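Local coordinates for protein ferritin light chain (Trichoplusia ni, PDB 1Z6O) that forms, together with heavy chains, a 24-subunit secreted shell that stores iron, the light chain helping to nucleate the ferrihydrite core, at residues E158-Q161 against Y162-E166. Numbering follows the deposited sequence.
Sequences EIAQ and YLEEE. With CA (calcium ion), chain Z; FE (Fe (III) ion), chain Y.
Gln161 and Glu164, one helical turn apart near the start of helix 157-190, each give one oxygen to the same calcium ion. The amide oxygen Gln161 OE1 lies 2.5 Å from the calcium, and the amide and carboxylate planes stand 81° apart, nearly perpendicular. The metal accounts for the closeness of Gln161 OE1 and Glu164 OE1, 3.2 Å from each other. Equivalent Gln161 and Glu164 oxygens of two other light chains complete six ligands, the pattern of a threefold axis. One turn after Gln161, Glu165 binds a ferric ion through OE2, at 2.2 Å, and Glu165 of each of the same two light chains supplies the other ligands. The Gln161 side chain, turned about its CB-CG bond (chi2 78°), crosses that of Glu165 at a slant, its NE2 3.5 Å from Glu165 CG; the polar end of Gln161 also has a partner in Glu169 of a neighbouring light chain. Glu164 CG is anti to its own carbonyl carbon (chi1 -72°), and the extended chain beyond it carries OE1 out to the calcium while OE2 accepts a hydrogen bond from His144 of helix 122-148. Behind the ligands, the backbone bonds Glu164 N to Ala160 O and Glu165 N to Gln161 O, both 2.9 Å, set their spacing. On another side of the helix, Ile159 CG2 meets Leu163 CD1 at 3.9 Å, and Tyr162 reaches Asp89 through its hydroxyl and stacks on His93. One carboxylate from each of three chains at either metal would probably be mutually repulsive without a cation, so calcium and iron here plausibly help join light chains around the axis.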
loop_
_atom_site.group_PDB
_atom_site.type_symbol
_atom_site.label_atom_id
_atom_site.label_comp_id
_atom_site.label_asym_id
_atom_site.label_seq_id
_atom_site.Cartn_x
_atom_site.Cartn_y
_atom_site.Cartn_z
ATOM N N GLU A 158 7.376 -22.713 -46.209
ATOM C CA GLU A 158 7.509 -21.482 -45.425
ATOM C C GLU A 158 6.407 -20.535 -45.906
ATOM O O GLU A 158 5.704 -19.924 -45.097
ATOM C CB GLU A 158 8.891 -20.845 -45.621
ATOM C CG GLU A 158 9.215 -19.741 -44.592
ATOM C CD GLU A 158 8.512 -18.402 -44.860
ATOM O OE1 GLU A 158 8.158 -17.718 -43.868
ATOM O OE2 GLU A 158 8.328 -18.014 -46.042
ATOM N N ILE A 159 6.248 -20.418 -47.220
ATOM C CA ILE A 159 5.180 -19.576 -47.770
ATOM C C ILE A 159 3.821 -20.173 -47.379
ATOM O O ILE A 159 2.890 -19.449 -47.021
ATOM C CB ILE A 159 5.246 -19.496 -49.320
ATOM C CG1 ILE A 159 6.509 -18.743 -49.757
ATOM C CG2 ILE A 159 3.978 -18.809 -49.862
ATOM C CD1 ILE A 159 6.620 -17.310 -49.190
ATOM N N ALA A 160 3.698 -21.497 -47.445
ATOM C CA ALA A 160 2.432 -22.136 -47.078
ATOM C C ALA A 160 2.031 -21.836 -45.626
ATOM O O ALA A 160 0.888 -21.462 -45.356
ATOM C CB ALA A 160 2.522 -23.655 -47.297
ATOM N N GLN A 161 2.970 -21.993 -44.692
ATOM C CA GLN A 161 2.675 -21.746 -43.275
ATOM C C GLN A 161 2.398 -20.258 -43.037
ATOM O O GLN A 161 1.542 -19.906 -42.221
ATOM C CB GLN A 161 3.844 -22.224 -42.393
ATOM C CG GLN A 161 3.768 -21.752 -40.928
ATOM C CD GLN A 161 2.782 -22.530 -40.036
ATOM O OE1 GLN A 161 1.861 -23.222 -40.504
ATOM N NE2 GLN A 161 2.974 -22.397 -38.729
ATOM N N TYR A 162 3.124 -19.387 -43.735
ATOM C CA TYR A 162 2.896 -17.939 -43.609
ATOM C C TYR A 162 1.447 -17.619 -44.024
ATOM O O TYR A 162 0.730 -16.900 -43.322
ATOM C CB TYR A 162 3.880 -17.176 -44.508
ATOM C CG TYR A 162 3.582 -15.695 -44.662
ATOM C CD1 TYR A 162 3.552 -14.844 -43.555
ATOM C CD2 TYR A 162 3.370 -15.142 -45.922
ATOM C CE1 TYR A 162 3.316 -13.460 -43.709
ATOM C CE2 TYR A 162 3.141 -13.771 -46.086
ATOM C CZ TYR A 162 3.114 -12.944 -44.980
ATOM O OH TYR A 162 2.881 -11.600 -45.162
ATOM N N LEU A 163 1.006 -18.160 -45.158
ATOM C CA LEU A 163 -0.366 -17.921 -45.609
ATOM C C LEU A 163 -1.376 -18.521 -44.631
ATOM O O LEU A 163 -2.387 -17.894 -44.312
ATOM C CB LEU A 163 -0.593 -18.518 -47.007
ATOM C CG LEU A 163 0.182 -17.828 -48.141
ATOM C CD1 LEU A 163 0.075 -18.665 -49.420
ATOM C CD2 LEU A 163 -0.384 -16.408 -48.359
ATOM N N GLU A 164 -1.107 -19.734 -44.157
ATOM C CA GLU A 164 -2.009 -20.400 -43.221
ATOM C C GLU A 164 -2.210 -19.587 -41.953
ATOM O O GLU A 164 -3.337 -19.378 -41.511
ATOM C CB GLU A 164 -1.464 -21.791 -42.843
ATOM C CG GLU A 164 -1.583 -22.808 -43.991
ATOM C CD GLU A 164 -0.815 -24.105 -43.753
ATOM O OE1 GLU A 164 -0.298 -24.329 -42.638
ATOM O OE2 GLU A 164 -0.726 -24.913 -44.700
ATOM N N GLU A 165 -1.106 -19.118 -41.384
ATOM C CA GLU A 165 -1.138 -18.368 -40.135
ATOM C C GLU A 165 -1.619 -16.920 -40.222
ATOM O O GLU A 165 -2.403 -16.464 -39.392
ATOM C CB GLU A 165 0.264 -18.351 -39.520
ATOM C CG GLU A 165 0.788 -19.703 -39.070
ATOM C CD GLU A 165 0.208 -20.116 -37.733
ATOM O OE1 GLU A 165 -0.153 -19.208 -36.958
ATOM O OE2 GLU A 165 0.130 -21.332 -37.449
ATOM N N GLU A 166 -1.148 -16.198 -41.225
ATOM C CA GLU A 166 -1.469 -14.781 -41.332
ATOM C C GLU A 166 -2.661 -14.394 -42.177
ATOM O O GLU A 166 -3.137 -13.268 -42.076
ATOM C CB GLU A 166 -0.238 -14.031 -41.848
ATOM C CG GLU A 166 0.989 -14.217 -40.979
ATOM C CD GLU A 166 0.746 -13.771 -39.548
ATOM O OE1 GLU A 166 0.278 -12.625 -39.353
ATOM O OE2 GLU A 166 1.020 -14.562 -38.621
HETATM CA CA CA Z . 0.258 -25.176 -40.626
HETATM FE FE FE Y . 0.196 -21.897 -35.336
#